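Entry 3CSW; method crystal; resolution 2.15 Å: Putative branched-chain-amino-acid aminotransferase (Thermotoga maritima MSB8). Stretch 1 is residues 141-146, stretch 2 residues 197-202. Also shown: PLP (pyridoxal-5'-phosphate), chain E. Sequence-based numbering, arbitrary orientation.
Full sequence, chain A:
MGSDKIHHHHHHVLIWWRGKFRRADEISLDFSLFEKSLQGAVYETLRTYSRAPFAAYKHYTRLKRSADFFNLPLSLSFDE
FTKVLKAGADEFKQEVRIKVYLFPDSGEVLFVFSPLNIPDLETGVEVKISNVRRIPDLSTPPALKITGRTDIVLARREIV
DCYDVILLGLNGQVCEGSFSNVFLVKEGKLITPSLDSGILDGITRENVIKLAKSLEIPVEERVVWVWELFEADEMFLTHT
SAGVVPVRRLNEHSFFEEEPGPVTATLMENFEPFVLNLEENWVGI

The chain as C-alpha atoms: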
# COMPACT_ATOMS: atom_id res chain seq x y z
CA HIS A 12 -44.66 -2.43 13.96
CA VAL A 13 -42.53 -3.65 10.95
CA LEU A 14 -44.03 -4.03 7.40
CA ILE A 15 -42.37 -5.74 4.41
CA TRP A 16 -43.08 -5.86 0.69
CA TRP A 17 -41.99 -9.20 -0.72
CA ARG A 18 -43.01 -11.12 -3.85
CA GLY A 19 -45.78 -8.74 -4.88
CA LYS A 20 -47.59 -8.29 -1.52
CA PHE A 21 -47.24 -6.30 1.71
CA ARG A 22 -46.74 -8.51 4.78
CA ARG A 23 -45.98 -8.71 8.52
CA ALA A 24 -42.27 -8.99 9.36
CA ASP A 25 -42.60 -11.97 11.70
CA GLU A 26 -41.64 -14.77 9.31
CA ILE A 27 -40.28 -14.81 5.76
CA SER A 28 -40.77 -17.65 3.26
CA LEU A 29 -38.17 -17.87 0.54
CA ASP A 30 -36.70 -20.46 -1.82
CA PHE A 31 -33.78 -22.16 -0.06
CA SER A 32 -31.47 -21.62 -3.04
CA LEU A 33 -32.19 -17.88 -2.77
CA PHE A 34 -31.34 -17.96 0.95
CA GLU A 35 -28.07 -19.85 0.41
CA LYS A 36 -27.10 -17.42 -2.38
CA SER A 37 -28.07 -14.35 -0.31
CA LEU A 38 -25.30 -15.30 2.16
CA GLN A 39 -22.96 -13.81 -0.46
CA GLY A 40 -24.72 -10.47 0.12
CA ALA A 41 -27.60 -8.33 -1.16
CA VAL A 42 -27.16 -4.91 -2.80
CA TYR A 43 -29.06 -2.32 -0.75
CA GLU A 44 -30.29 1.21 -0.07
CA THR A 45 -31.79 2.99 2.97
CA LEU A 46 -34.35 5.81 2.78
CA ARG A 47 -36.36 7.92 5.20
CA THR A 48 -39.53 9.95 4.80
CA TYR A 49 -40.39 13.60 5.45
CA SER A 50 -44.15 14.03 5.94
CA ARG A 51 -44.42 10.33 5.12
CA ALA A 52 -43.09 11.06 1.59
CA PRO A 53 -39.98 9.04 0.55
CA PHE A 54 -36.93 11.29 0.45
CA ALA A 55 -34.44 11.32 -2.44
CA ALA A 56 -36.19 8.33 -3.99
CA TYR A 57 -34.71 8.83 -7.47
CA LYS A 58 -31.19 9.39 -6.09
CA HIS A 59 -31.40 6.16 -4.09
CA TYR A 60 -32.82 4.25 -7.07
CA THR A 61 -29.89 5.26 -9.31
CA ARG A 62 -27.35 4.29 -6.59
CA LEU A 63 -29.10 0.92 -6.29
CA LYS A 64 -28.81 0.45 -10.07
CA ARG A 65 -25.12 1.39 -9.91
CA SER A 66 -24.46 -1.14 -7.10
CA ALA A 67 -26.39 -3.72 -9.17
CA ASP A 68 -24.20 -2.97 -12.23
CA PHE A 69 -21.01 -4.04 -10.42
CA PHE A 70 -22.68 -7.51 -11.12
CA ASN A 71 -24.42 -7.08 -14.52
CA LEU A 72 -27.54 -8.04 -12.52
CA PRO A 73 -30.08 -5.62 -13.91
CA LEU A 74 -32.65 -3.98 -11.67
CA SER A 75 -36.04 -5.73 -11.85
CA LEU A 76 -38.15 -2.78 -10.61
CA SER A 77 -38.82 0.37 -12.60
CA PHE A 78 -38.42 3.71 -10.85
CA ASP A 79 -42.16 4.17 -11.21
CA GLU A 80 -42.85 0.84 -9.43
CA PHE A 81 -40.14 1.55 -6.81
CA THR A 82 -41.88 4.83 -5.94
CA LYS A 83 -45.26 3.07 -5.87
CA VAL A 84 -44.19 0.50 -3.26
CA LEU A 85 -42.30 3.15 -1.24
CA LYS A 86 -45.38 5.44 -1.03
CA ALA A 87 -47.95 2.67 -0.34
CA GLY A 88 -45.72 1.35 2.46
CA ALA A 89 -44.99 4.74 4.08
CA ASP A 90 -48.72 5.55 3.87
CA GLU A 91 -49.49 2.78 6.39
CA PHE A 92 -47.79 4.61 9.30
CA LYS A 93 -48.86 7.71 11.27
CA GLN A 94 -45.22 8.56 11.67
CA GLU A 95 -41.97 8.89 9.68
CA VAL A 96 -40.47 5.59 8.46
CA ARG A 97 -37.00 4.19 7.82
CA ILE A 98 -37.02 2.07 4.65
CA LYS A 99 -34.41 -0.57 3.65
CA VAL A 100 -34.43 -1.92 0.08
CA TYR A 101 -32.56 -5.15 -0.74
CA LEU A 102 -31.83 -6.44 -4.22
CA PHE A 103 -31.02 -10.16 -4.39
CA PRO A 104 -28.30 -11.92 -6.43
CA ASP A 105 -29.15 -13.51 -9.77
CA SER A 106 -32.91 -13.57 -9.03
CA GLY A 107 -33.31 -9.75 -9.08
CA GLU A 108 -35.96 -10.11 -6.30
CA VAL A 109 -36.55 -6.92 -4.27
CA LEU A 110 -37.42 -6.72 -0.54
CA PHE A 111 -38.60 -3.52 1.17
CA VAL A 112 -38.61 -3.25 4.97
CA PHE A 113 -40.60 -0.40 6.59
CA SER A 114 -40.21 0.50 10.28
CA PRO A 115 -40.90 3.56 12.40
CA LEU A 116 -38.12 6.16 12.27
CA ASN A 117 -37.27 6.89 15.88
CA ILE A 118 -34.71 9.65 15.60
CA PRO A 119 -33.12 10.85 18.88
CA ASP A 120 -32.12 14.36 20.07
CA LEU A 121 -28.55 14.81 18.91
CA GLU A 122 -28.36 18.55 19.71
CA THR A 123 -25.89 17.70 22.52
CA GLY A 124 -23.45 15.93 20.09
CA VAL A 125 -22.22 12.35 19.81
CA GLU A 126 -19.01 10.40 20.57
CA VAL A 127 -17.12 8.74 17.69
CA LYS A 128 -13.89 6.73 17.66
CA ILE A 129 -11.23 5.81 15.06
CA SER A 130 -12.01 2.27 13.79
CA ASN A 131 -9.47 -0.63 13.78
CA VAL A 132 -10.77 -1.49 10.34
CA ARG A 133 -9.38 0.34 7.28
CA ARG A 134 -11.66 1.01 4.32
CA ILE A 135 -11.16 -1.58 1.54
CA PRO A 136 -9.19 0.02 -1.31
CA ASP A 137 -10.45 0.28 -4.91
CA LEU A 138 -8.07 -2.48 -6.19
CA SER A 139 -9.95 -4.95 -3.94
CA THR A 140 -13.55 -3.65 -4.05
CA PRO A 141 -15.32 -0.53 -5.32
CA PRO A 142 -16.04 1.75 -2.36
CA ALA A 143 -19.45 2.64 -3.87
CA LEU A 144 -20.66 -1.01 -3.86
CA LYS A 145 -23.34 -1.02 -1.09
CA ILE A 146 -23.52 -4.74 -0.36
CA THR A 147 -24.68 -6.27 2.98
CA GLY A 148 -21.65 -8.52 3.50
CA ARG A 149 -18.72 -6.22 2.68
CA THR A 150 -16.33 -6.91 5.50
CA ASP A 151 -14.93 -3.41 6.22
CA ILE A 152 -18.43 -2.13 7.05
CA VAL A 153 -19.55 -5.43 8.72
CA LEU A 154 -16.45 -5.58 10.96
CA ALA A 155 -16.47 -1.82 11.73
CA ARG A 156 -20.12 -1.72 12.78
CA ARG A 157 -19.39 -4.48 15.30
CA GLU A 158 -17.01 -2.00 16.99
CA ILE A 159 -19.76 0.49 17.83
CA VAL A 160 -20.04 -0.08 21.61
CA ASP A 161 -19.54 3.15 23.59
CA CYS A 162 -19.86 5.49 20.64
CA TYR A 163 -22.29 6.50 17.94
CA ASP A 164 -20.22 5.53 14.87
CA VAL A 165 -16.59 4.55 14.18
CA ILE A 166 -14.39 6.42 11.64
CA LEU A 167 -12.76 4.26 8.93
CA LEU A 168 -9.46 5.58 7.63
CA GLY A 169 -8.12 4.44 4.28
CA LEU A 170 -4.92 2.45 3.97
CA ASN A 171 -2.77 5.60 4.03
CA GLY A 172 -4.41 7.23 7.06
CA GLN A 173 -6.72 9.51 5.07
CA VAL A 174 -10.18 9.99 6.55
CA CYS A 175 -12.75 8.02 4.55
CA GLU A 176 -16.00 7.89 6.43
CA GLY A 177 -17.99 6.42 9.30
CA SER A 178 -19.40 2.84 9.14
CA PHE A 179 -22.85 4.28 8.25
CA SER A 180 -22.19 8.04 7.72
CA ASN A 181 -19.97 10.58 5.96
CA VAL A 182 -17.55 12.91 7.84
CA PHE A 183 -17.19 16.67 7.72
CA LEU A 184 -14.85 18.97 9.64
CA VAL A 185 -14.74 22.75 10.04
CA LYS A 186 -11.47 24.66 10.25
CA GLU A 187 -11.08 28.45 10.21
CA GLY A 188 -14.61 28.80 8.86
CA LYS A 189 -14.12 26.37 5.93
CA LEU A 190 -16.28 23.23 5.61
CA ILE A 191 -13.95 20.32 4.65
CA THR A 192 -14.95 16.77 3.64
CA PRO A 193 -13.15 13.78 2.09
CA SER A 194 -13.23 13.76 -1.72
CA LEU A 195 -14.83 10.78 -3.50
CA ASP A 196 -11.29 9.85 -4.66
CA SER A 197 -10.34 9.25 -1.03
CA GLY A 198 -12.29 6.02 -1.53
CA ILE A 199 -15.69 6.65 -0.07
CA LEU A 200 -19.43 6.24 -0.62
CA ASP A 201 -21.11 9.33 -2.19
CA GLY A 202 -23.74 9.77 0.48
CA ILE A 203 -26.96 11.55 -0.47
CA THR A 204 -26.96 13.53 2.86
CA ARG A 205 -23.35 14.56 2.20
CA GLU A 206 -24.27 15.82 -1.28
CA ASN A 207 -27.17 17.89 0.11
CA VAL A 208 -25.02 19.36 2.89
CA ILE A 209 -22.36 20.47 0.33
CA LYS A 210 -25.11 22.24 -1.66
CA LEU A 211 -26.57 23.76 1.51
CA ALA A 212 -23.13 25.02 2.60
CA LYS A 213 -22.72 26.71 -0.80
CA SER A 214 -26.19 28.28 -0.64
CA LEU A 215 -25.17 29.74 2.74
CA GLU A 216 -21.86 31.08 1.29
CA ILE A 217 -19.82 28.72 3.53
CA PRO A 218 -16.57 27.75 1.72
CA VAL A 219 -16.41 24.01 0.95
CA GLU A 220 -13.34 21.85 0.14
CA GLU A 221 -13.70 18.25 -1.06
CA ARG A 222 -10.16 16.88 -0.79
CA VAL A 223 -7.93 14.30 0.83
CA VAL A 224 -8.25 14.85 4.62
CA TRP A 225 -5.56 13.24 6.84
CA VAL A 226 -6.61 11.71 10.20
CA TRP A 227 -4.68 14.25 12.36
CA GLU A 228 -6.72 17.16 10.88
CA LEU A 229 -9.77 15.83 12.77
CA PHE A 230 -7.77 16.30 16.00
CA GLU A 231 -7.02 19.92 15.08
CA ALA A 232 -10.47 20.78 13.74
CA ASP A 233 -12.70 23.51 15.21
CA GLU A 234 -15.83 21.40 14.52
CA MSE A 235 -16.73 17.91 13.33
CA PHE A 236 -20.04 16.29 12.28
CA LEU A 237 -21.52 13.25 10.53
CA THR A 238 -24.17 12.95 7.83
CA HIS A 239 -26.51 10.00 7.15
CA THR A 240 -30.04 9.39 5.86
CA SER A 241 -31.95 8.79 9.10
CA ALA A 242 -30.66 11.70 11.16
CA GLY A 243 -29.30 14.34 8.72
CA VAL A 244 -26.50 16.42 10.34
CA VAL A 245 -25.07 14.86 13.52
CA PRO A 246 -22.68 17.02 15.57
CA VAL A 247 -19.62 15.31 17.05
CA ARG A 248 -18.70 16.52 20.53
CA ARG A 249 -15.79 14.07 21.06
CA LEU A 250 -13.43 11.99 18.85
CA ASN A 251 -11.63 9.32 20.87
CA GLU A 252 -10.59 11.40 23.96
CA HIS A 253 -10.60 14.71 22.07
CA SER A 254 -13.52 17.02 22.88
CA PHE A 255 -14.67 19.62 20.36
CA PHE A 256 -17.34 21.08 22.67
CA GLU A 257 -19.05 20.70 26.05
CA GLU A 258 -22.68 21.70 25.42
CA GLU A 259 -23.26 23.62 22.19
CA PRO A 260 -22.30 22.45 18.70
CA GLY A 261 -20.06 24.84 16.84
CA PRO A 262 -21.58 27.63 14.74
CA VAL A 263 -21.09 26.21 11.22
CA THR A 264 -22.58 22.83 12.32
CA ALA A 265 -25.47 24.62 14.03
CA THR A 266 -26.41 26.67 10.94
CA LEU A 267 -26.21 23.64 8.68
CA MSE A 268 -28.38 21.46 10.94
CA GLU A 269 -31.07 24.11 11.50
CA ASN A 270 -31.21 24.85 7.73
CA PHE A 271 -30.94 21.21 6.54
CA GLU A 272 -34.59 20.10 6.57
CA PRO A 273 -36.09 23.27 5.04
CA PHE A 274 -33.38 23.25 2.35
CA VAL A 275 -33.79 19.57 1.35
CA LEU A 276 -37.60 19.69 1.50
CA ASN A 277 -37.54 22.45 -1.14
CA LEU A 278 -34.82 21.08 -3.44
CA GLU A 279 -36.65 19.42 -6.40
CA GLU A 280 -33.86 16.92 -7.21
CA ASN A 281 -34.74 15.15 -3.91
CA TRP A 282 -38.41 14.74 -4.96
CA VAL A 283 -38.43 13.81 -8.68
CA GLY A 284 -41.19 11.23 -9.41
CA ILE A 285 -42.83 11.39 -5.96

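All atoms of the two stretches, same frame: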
# COMPACT_ATOMS: atom_id res chain seq x y z
N PRO A 141 -14.89 -1.90 -5.17
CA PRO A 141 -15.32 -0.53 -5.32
C PRO A 141 -15.96 -0.00 -4.05
O PRO A 141 -16.87 -0.62 -3.51
CB PRO A 141 -16.35 -0.58 -6.47
CG PRO A 141 -16.23 -1.92 -7.09
CD PRO A 141 -15.59 -2.83 -6.09
N PRO A 142 -15.48 1.14 -3.55
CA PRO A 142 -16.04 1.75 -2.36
C PRO A 142 -17.54 2.05 -2.46
O PRO A 142 -18.23 2.01 -1.44
CB PRO A 142 -15.27 3.06 -2.25
CG PRO A 142 -14.02 2.82 -2.97
CD PRO A 142 -14.32 1.89 -4.07
N ALA A 143 -18.04 2.34 -3.66
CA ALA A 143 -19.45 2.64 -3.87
C ALA A 143 -20.35 1.41 -3.97
O ALA A 143 -21.56 1.56 -4.13
CB ALA A 143 -19.64 3.54 -5.13
N LEU A 144 -19.80 0.19 -3.91
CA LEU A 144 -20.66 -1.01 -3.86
C LEU A 144 -21.31 -1.17 -2.45
O LEU A 144 -20.64 -1.56 -1.49
CB LEU A 144 -19.87 -2.28 -4.25
CG LEU A 144 -20.57 -3.65 -4.08
CD1 LEU A 144 -21.89 -3.73 -4.88
CD2 LEU A 144 -19.63 -4.79 -4.45
N LYS A 145 -22.60 -0.86 -2.35
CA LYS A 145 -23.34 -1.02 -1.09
C LYS A 145 -23.92 -2.42 -1.08
O LYS A 145 -25.00 -2.64 -1.66
CB LYS A 145 -24.49 -0.04 -0.96
CG LYS A 145 -24.15 1.31 -0.46
CD LYS A 145 -25.41 2.18 -0.38
CE LYS A 145 -26.14 2.05 0.93
NZ LYS A 145 -25.69 3.11 1.88
N ILE A 146 -23.18 -3.33 -0.45
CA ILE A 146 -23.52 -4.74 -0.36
C ILE A 146 -23.49 -5.15 1.14
O ILE A 146 -22.68 -4.64 1.91
CB ILE A 146 -22.65 -5.60 -1.31
CG1 ILE A 146 -23.26 -7.01 -1.46
CG2 ILE A 146 -21.16 -5.65 -0.86
CD1 ILE A 146 -22.82 -7.76 -2.68
N SER A 197 -10.92 9.76 -2.25
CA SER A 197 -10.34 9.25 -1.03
C SER A 197 -10.74 7.78 -0.85
O SER A 197 -10.05 7.02 -0.17
CB SER A 197 -10.80 10.05 0.18
OG SER A 197 -10.35 11.39 0.11
N GLY A 198 -11.85 7.40 -1.48
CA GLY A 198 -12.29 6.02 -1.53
C GLY A 198 -13.49 5.81 -0.67
O GLY A 198 -13.51 4.95 0.21
N ILE A 199 -14.52 6.60 -0.93
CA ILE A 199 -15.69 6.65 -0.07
C ILE A 199 -16.99 6.46 -0.85
O ILE A 199 -17.00 6.52 -2.06
CB ILE A 199 -15.73 8.00 0.74
CG1 ILE A 199 -15.96 9.19 -0.20
CG2 ILE A 199 -14.43 8.17 1.53
CD1 ILE A 199 -16.33 10.49 0.46
N LEU A 200 -18.07 6.25 -0.10
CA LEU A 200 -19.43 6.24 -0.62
C LEU A 200 -19.94 7.69 -0.76
O LEU A 200 -19.75 8.51 0.13
CB LEU A 200 -20.31 5.49 0.36
CG LEU A 200 -21.65 5.03 -0.14
CD1 LEU A 200 -21.48 4.00 -1.23
CD2 LEU A 200 -22.39 4.44 1.03
N ASP A 201 -20.55 8.00 -1.91
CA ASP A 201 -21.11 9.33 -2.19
C ASP A 201 -22.49 9.44 -1.56
O ASP A 201 -23.52 9.29 -2.21
CB ASP A 201 -21.18 9.62 -3.72
CG ASP A 201 -21.84 8.48 -4.51
OD1 ASP A 201 -21.79 7.30 -4.07
OD2 ASP A 201 -22.42 8.76 -5.58
N GLY A 202 -22.50 9.66 -0.25
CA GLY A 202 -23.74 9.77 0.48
C GLY A 202 -24.64 10.88 -0.04
O GLY A 202 -24.16 11.97 -0.42
N1 PLP E . -20.97 5.71 4.39
C2 PLP E . -21.36 4.38 4.50
C2A PLP E . -20.28 3.35 4.63
C3 PLP E . -22.73 4.04 4.48
O3 PLP E . -23.14 2.74 4.66
C4 PLP E . -23.70 5.07 4.35
C4A PLP E . -25.16 4.74 4.40
O4A PLP E . -25.74 4.60 5.49
C5 PLP E . -23.28 6.41 4.26
C6 PLP E . -21.91 6.71 4.27
C5A PLP E . -24.26 7.55 4.35
O4P PLP E . -24.86 7.79 3.09
P PLP E . -26.33 8.48 2.93
O1P PLP E . -26.82 8.32 1.48
O2P PLP E . -26.23 9.94 3.26
O3P PLP E . -27.23 7.75 3.91

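Neither stretch forms a regular helix or strand where the two meet. Residues Pro141 to Leu144 make a type I beta turn, closed by a backbone hydrogen bond from Leu144 N to Pro141 O at 3.1 Å. Over the touching parts, Pro142 to Lys145 and Gly198 to Asp201, the end-to-end directions differ by 43°. The backbones come closest in register at two pairs: Pro142 CA lies 5.4 Å from Ile199 CA, and Ala143 CA lies 4.9 Å from Leu200 CA. At the end of the second stretch, a weak hydrogen bond joins Gly202 N to Leu200 O at 3.0 Å, and Gly202 takes the N-cap position just before a helix.

No hydrogen bond crosses between the stretches. The contact is one of packing, and it buries 267 Å² in total. Leu200 and Lys145 are buried, while Pro142 and Ala143 stay partly exposed.

Pro142 points its CB toward the second stretch. Pro142 CB sits 3.6 Å from Gly198 O and 3.9 Å from Ile199 N, so the ring rests against backbone. The proline ring also restricts phi, here -56°, which suits the second position of the turn. Gly198 has phi/psi of 108/56. A side chain there would jam against the carbonyl of the preceding residue, so glycine suits the position. Ile199 turns its side chain away and meets Pro142 through its backbone.

Leu200 has the largest covered area, 81 Å². Its CB points sideways, but with chi1 t and chi2 p the end of the side chain comes nearer the first stretch. Leu200 CD1 lies 3.6 Å from Ala143 CA and 3.8 Å from Pro142 O. The small side chain of Ala143 adds an apolar contact, with Ala143 CB 4.3 Å from Leu200 CD1. Leu200 CD2 is 3.7 Å from Lys145 NZ and 3.5 Å from PLP C3, and Leu200 CD1 is also 3.9 Å from Lys145 CG. Leu200 thus links the turn to the cofactor.

Lys145 also starts sideways, and its end approaches Leu200. Its chain runs m, t, p at chi1 to chi3, with chi4 at 94°, between wells. Lys145 NZ is 3.0 Å from PLP C4A, the aldehyde carbon. In PLP-dependent aminotransferases a lysine amine commonly forms a Schiff base with this carbon, but 3.0 Å is too long for a covalent bond.

Asp201 makes a marginal contact, with Asp201 OD1 4.5 Å from Ala143 CB; both its carboxylate oxygens are hydrogen-bonded elsewhere in the structure. Gly202 does not touch the first stretch. Gly202 CA is 3.5 Å from PLP O4P, and an ideal CB on Gly202 would lie 2.8 Å from PLP O4P, a clash.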